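DNA repair protein RecO (Deinococcus radiodurans, PDB 1U5K) probably takes part in DNA repair and in recombination by the RecF pathway, and binds a zinc ion. Local coordinates at residues L134-Y138 against D188-H192; L141-I147 against F221-V226; E162-P166 against A177-Y182. Numbering follows the deposited sequence.

Interaction 1: residues L134-Y138 against D188-H192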
# COMPACT_ATOMS: atom_id res chain seq x y z
N LEU A 134 -2.32 17.59 8.38
CA LEU A 134 -0.93 18.00 8.56
C LEU A 134 -0.61 18.24 10.03
O LEU A 134 0.34 17.70 10.58
CB LEU A 134 -0.54 19.21 7.72
CG LEU A 134 -0.00 18.85 6.35
CD1 LEU A 134 0.12 20.11 5.52
CD2 LEU A 134 1.30 18.03 6.36
N VAL A 135 -1.45 19.05 10.66
CA VAL A 135 -1.23 19.45 12.04
C VAL A 135 -1.26 18.27 12.99
O VAL A 135 -0.38 18.13 13.83
CB VAL A 135 -2.23 20.54 12.46
CG1 VAL A 135 -2.20 20.75 13.95
CG2 VAL A 135 -1.90 21.81 11.72
N MET A 136 -2.25 17.40 12.80
CA MET A 136 -2.51 16.29 13.70
C MET A 136 -1.47 15.19 13.50
O MET A 136 -0.98 14.61 14.46
CB MET A 136 -3.93 15.76 13.45
CG MET A 136 -5.00 16.80 13.82
SD MET A 136 -4.96 17.24 15.55
CE MET A 136 -5.79 15.97 16.20
N SER A 137 -1.10 14.95 12.25
CA SER A 137 -0.06 13.97 11.99
C SER A 137 1.29 14.36 12.62
O SER A 137 1.93 13.54 13.31
CB SER A 137 -0.13 13.58 10.50
OG SER A 137 0.55 14.56 9.75
N TYR A 138 1.69 15.63 12.53
CA TYR A 138 2.91 16.09 13.18
C TYR A 138 2.80 16.06 14.70
O TYR A 138 3.72 15.62 15.41
CB TYR A 138 3.32 17.48 12.68
CG TYR A 138 4.18 17.51 11.45
CD1 TYR A 138 3.61 17.39 10.19
CD2 TYR A 138 5.57 17.64 11.53
CE1 TYR A 138 4.41 17.40 9.07
CE2 TYR A 138 6.37 17.70 10.40
CZ TYR A 138 5.78 17.57 9.16
OH TYR A 138 6.50 17.61 7.99
N ASP A 188 8.89 27.45 10.43
CA ASP A 188 8.23 27.72 11.69
C ASP A 188 7.33 26.55 12.10
O ASP A 188 7.26 26.15 13.26
CB ASP A 188 7.47 29.04 11.59
CG ASP A 188 6.47 29.21 12.68
OD1 ASP A 188 5.29 28.98 12.34
OD2 ASP A 188 6.75 29.47 13.86
N PHE A 189 6.61 26.02 11.12
CA PHE A 189 5.81 24.83 11.36
C PHE A 189 6.65 23.65 11.83
O PHE A 189 6.39 23.06 12.87
CB PHE A 189 5.02 24.43 10.12
CG PHE A 189 4.15 23.23 10.34
CD1 PHE A 189 2.90 23.37 10.92
CD2 PHE A 189 4.62 21.96 10.03
CE1 PHE A 189 2.12 22.24 11.11
CE2 PHE A 189 3.84 20.84 10.25
CZ PHE A 189 2.59 20.99 10.76
N LEU A 190 7.69 23.35 11.07
CA LEU A 190 8.55 22.22 11.38
C LEU A 190 9.15 22.31 12.78
O LEU A 190 9.20 21.31 13.48
CB LEU A 190 9.63 22.07 10.31
CG LEU A 190 9.17 21.63 8.94
CD1 LEU A 190 10.34 21.58 8.01
CD2 LEU A 190 8.40 20.33 8.89
N ARG A 191 9.54 23.51 13.21
CA ARG A 191 10.20 23.72 14.49
C ARG A 191 9.28 23.65 15.70
O ARG A 191 9.71 23.33 16.81
CB ARG A 191 10.96 25.05 14.50
CG ARG A 191 12.18 25.07 13.61
CD ARG A 191 12.80 26.46 13.53
NE ARG A 191 14.09 26.50 12.87
CZ ARG A 191 14.63 27.58 12.33
NH1 ARG A 191 14.01 28.75 12.33
NH2 ARG A 191 15.83 27.49 11.78
N HIS A 192 8.00 23.88 15.48
CA HIS A 192 7.07 24.07 16.58
C HIS A 192 5.83 23.19 16.54
O HIS A 192 5.12 23.12 17.53
CB HIS A 192 6.68 25.54 16.60
CG HIS A 192 7.86 26.45 16.79
ND1 HIS A 192 8.64 26.39 17.92
CD2 HIS A 192 8.42 27.39 15.99
CE1 HIS A 192 9.62 27.27 17.82
NE2 HIS A 192 9.50 27.90 16.66
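Two helices of the helical part of RecO meet here in a buried, aromatic-centred contact: residues 134-138 lie within helix 129-141, and residues 188-192 form the C-terminal half of helix 184-192. The general principle is that large side chains can bridge helices whose backbones stay well apart. The axes of the two short segments come no nearer than 11.3 Å and cross at -33°, with N-to-C directions broadly the same, and even the nearest CA atoms, those of Tyr-138 and Leu-190, are 8.5 Å apart. Phe-189 spans much of this gap. Its CA-to-CB bond points at the opposing helix, and the ring presents its edge to the face of Tyr-138, a T-shaped pair with centroids 4.8 Å apart and planes at 79°; Phe-189 CE2 lies 3.5 Å from Tyr-138 CD1. The same ring edge meets the previous turn of the helix, where Val-135 CG2 is 4.1 Å from Phe-189 CE1 and Leu-134 O is 4.0 Å from Phe-189 CZ. Leu-190 starts out sideways, yet its end reaches the tyrosine, with CD2 3.6 Å from Tyr-138 CE2. The Tyr-138 hydroxyl finds its polar partner outside the pair, in a hydrogen bond with Leu-214 O of helix 211-225. That third helix also packs against Leu-134, Phe-189 and Leu-190, while Trp-131 meets the ring of Phe-189. The two segments thus meet mainly through rings and methyl groups, as a T-shaped aromatic pair in the core of the C-terminal helical bundle of RecO, among helices 129-141, 184-192 and 211-225.

Interaction 2: residues L141-I147 against F221-V226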
# COMPACT_ATOMS: atom_id res chain seq x y z
N LEU A 141 3.49 12.69 16.22
CA LEU A 141 4.90 12.36 16.38
C LEU A 141 5.41 12.51 17.80
O LEU A 141 6.27 11.73 18.24
CB LEU A 141 5.78 13.19 15.44
CG LEU A 141 5.48 13.20 13.94
CD1 LEU A 141 6.37 14.18 13.19
CD2 LEU A 141 5.70 11.80 13.42
N GLY A 142 4.91 13.51 18.52
CA GLY A 142 5.28 13.72 19.91
C GLY A 142 4.82 12.66 20.89
O GLY A 142 5.32 12.62 22.01
N LEU A 143 3.87 11.81 20.50
CA LEU A 143 3.37 10.81 21.42
C LEU A 143 3.88 9.40 21.12
O LEU A 143 3.61 8.45 21.84
CB LEU A 143 1.85 10.80 21.38
CG LEU A 143 1.16 12.11 21.73
CD1 LEU A 143 -0.33 12.00 21.46
CD2 LEU A 143 1.44 12.49 23.16
N ALA A 144 4.65 9.28 20.05
CA ALA A 144 5.03 7.99 19.52
C ALA A 144 6.49 7.75 19.85
O ALA A 144 7.11 8.56 20.55
CB ALA A 144 4.73 7.97 18.02
N GLY A 145 7.04 6.66 19.32
CA GLY A 145 8.40 6.19 19.55
C GLY A 145 9.55 6.85 18.81
O GLY A 145 10.71 6.73 19.22
N VAL A 146 9.25 7.49 17.68
CA VAL A 146 10.20 8.39 17.01
C VAL A 146 10.68 9.54 17.90
O VAL A 146 10.02 9.88 18.90
CB VAL A 146 9.55 8.99 15.76
CG1 VAL A 146 9.03 7.89 14.86
CG2 VAL A 146 8.42 9.94 16.13
N ILE A 147 11.82 10.10 17.49
CA ILE A 147 12.48 11.23 18.15
C ILE A 147 12.67 12.42 17.21
O ILE A 147 13.62 12.48 16.42
CB ILE A 147 13.83 10.84 18.77
CG1 ILE A 147 13.67 9.67 19.74
CG2 ILE A 147 14.51 12.07 19.41
CD1 ILE A 147 13.75 10.07 21.22
N PHE A 221 10.85 11.26 7.31
CA PHE A 221 11.10 11.09 8.73
C PHE A 221 10.48 9.81 9.27
O PHE A 221 11.17 9.03 9.93
CB PHE A 221 10.60 12.31 9.50
CG PHE A 221 10.84 12.24 10.98
CD1 PHE A 221 12.11 12.38 11.51
CD2 PHE A 221 9.81 11.99 11.85
CE1 PHE A 221 12.33 12.35 12.88
CE2 PHE A 221 10.02 11.93 13.22
CZ PHE A 221 11.29 12.11 13.72
N VAL A 222 9.19 9.59 9.02
CA VAL A 222 8.48 8.45 9.59
C VAL A 222 9.05 7.12 9.07
O VAL A 222 9.25 6.18 9.83
CB VAL A 222 6.95 8.56 9.44
CG1 VAL A 222 6.28 7.25 9.81
CG2 VAL A 222 6.38 9.68 10.30
N THR A 223 9.30 7.05 7.77
CA THR A 223 9.83 5.89 7.10
C THR A 223 11.25 5.60 7.57
O THR A 223 11.59 4.44 7.72
CB THR A 223 9.80 6.10 5.57
OG1 THR A 223 8.43 6.08 5.12
CG2 THR A 223 10.35 4.87 4.86
N VAL A 224 12.09 6.61 7.82
CA VAL A 224 13.42 6.35 8.37
C VAL A 224 13.34 5.92 9.83
O VAL A 224 14.06 5.02 10.24
CB VAL A 224 14.36 7.54 8.17
CG1 VAL A 224 15.67 7.36 8.96
CG2 VAL A 224 14.61 7.72 6.70
N GLN A 225 12.48 6.53 10.63
CA GLN A 225 12.46 6.31 12.07
C GLN A 225 11.70 5.04 12.47
O GLN A 225 12.05 4.41 13.47
CB GLN A 225 11.80 7.48 12.79
CG GLN A 225 12.53 8.82 12.74
CD GLN A 225 13.55 8.94 13.85
OE1 GLN A 225 13.22 8.74 15.02
NE2 GLN A 225 14.80 9.25 13.48
N VAL A 226 10.66 4.68 11.72
CA VAL A 226 9.75 3.62 12.15
C VAL A 226 9.84 2.50 11.14
O VAL A 226 9.75 2.76 9.95
CB VAL A 226 8.28 4.07 12.21
CG1 VAL A 226 7.35 2.94 12.59
CG2 VAL A 226 8.13 5.21 13.17
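The turn that leaves helix 129-141 packs on the C-terminal end of helix 211-225, a helix-to-loop contact within the helical part of RecO. It illustrates how a chain without regular secondary structure can be fixed to a helix by a few apolar side chains and one well-aimed polar bond. The CA-to-CB bond of Leu-141 points at the helix, and the side chain sets its CD2 3.8 Å from Val-222 CG2, while its CD1 is 4.3 Å from Phe-221 CD2; Leu-102 of helix 86-102 touches it as well. The backbone then swings out through Gly-142, Leu-143, Ala-144 and Gly-145 before returning at Val-146, whose CA lies 5.8 Å from that of Gln-225. Val-146 is the centre of the contact: CG2 is 3.9 Å from Phe-221 CE2, and CG1 is 3.5 Å from Gln-225 CB and 3.3 Å from CG2 of Val-226, the residue at which the helix gives up its helical backbone angles. Ile-147 takes part mainly through its backbone. Its O lies at the edge of the phenyl ring, 3.6 Å from Phe-221 CZ, and its amide donates a nearly straight hydrogen bond, Ile-147 N to Gln-225 OE1, at 3.1 Å and 174°.

Interaction 3: residues E162-P166 against A177-Y182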
# COMPACT_ATOMS: atom_id res chain seq x y z
N GLU A 162 18.17 25.14 8.67
CA GLU A 162 17.04 25.66 7.92
C GLU A 162 16.74 24.89 6.64
O GLU A 162 15.87 25.28 5.87
CB GLU A 162 17.32 27.12 7.56
CG GLU A 162 17.55 28.03 8.76
CD GLU A 162 17.66 29.49 8.37
OE1 GLU A 162 18.09 29.79 7.24
OE2 GLU A 162 17.27 30.35 9.19
N HIS A 163 17.48 23.81 6.40
CA HIS A 163 17.37 23.15 5.10
C HIS A 163 16.81 21.74 5.17
O HIS A 163 16.96 21.06 6.19
CB HIS A 163 18.73 23.09 4.39
CG HIS A 163 19.34 24.43 4.14
ND1 HIS A 163 19.65 24.87 2.86
CD2 HIS A 163 19.77 25.41 4.98
CE1 HIS A 163 20.20 26.06 2.93
NE2 HIS A 163 20.29 26.42 4.20
N PRO A 164 16.24 21.29 4.05
CA PRO A 164 15.72 19.93 3.93
C PRO A 164 16.82 18.89 4.12
O PRO A 164 17.96 19.15 3.77
CB PRO A 164 15.19 19.86 2.50
CG PRO A 164 15.04 21.26 2.06
CD PRO A 164 16.07 22.04 2.79
N ASP A 165 16.44 17.74 4.68
CA ASP A 165 17.29 16.58 4.92
C ASP A 165 16.69 15.43 4.09
O ASP A 165 15.81 14.74 4.59
CB ASP A 165 17.23 16.24 6.41
CG ASP A 165 17.91 14.96 6.75
OD1 ASP A 165 18.68 14.50 5.87
OD2 ASP A 165 17.73 14.36 7.84
N PRO A 166 17.11 15.24 2.85
CA PRO A 166 16.55 14.16 2.02
C PRO A 166 16.89 12.75 2.49
O PRO A 166 16.12 11.83 2.18
CB PRO A 166 17.07 14.46 0.60
CG PRO A 166 18.08 15.54 0.71
CD PRO A 166 18.04 16.11 2.11
N ALA A 177 23.84 21.05 3.49
CA ALA A 177 22.71 20.95 2.58
C ALA A 177 23.11 21.23 1.13
O ALA A 177 24.01 22.01 0.84
CB ALA A 177 21.63 21.91 3.01
N ALA A 178 22.45 20.54 0.20
CA ALA A 178 22.60 20.79 -1.22
C ALA A 178 21.32 21.39 -1.80
O ALA A 178 21.27 21.65 -3.00
CB ALA A 178 22.92 19.49 -1.93
N LEU A 179 20.28 21.55 -0.98
CA LEU A 179 19.04 22.18 -1.40
C LEU A 179 18.83 23.53 -0.72
O LEU A 179 19.37 23.77 0.36
CB LEU A 179 17.87 21.26 -1.09
CG LEU A 179 17.86 19.92 -1.82
CD1 LEU A 179 16.72 19.06 -1.26
CD2 LEU A 179 17.69 20.18 -3.31
N PRO A 180 18.05 24.42 -1.33
CA PRO A 180 17.76 25.72 -0.73
C PRO A 180 16.97 25.62 0.58
O PRO A 180 16.31 24.63 0.80
CB PRO A 180 16.92 26.46 -1.78
CG PRO A 180 16.71 25.53 -2.92
CD PRO A 180 17.45 24.25 -2.67
N PRO A 181 17.00 26.66 1.40
CA PRO A 181 16.34 26.59 2.71
C PRO A 181 14.82 26.48 2.58
O PRO A 181 14.28 26.87 1.55
CB PRO A 181 16.75 27.91 3.37
CG PRO A 181 17.22 28.82 2.30
CD PRO A 181 17.60 27.98 1.14
N TYR A 182 14.18 25.85 3.56
CA TYR A 182 12.74 25.91 3.64
C TYR A 182 12.34 27.37 3.82
O TYR A 182 13.02 28.12 4.52
CB TYR A 182 12.25 25.13 4.85
CG TYR A 182 12.25 23.64 4.71
CD1 TYR A 182 12.91 22.84 5.63
CD2 TYR A 182 11.56 23.01 3.68
CE1 TYR A 182 12.90 21.46 5.50
CE2 TYR A 182 11.49 21.63 3.59
CZ TYR A 182 12.16 20.85 4.51
OH TYR A 182 12.15 19.47 4.42
O HOH W 1 19.47 19.91 1.52
O HOH W 2 13.62 17.56 5.72
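Beside the four-cysteine zinc site, an irregular, proline-rich chain runs alongside the short, weakly bonded strand 163-164. Ala-177 follows the ligand Cys-176 directly and sets its CB 3.4 Å from His-163 CB. Leu-179 is held at both ends of its backbone: a water accepts from Leu-179 N (3.1 Å) and donates to Pro-164 O (2.8 Å), while Leu-179 O accepts a hydrogen bond from the side-chain atom His-163 ND1 at 2.7 Å. Leu-179 also packs on Pro-19 of the second subunit. Pro-180 brings its O to 3.3 Å from Pro-164 CD, and Pro-181 lies over the imidazole face of His-163 in a CH-pi contact. Finally Tyr-182 N donates to Glu-162 O at 2.9 Å, the Tyr-182 ring receives Pro-164 CG over its face, and a second water joins Tyr-182 OH (2.7 Å) to Asp-165 N (3.0 Å). With strand 163-164 paired to 171-172, such a hairpin flanked by Cys-153, Cys-156, Cys-173 and Cys-176 is characteristic of a Cys4 zinc-ribbon module.

Followed from the N terminus, the chain first passes through the OB barrel and the helices 86-102 and 110-125, then reaches helix 129-141, where interactions 1 and 2 begin in adjoining segments. Interaction 3 opens and closes next, a short loop round the zinc-site hairpin that falls within the longer loops of both others. Interaction 1 closes at helix 184-192, and interaction 2 later, at helix 211-225, so these two cross. Together they tie helix 129-141 and the turn after it to two later helices. Interactions 1 and 3 touch, Leu-190 on Tyr-182 and Arg-191 on Glu-162, which joins the zinc module to the helical bundle; interactions 2 and 3 do not.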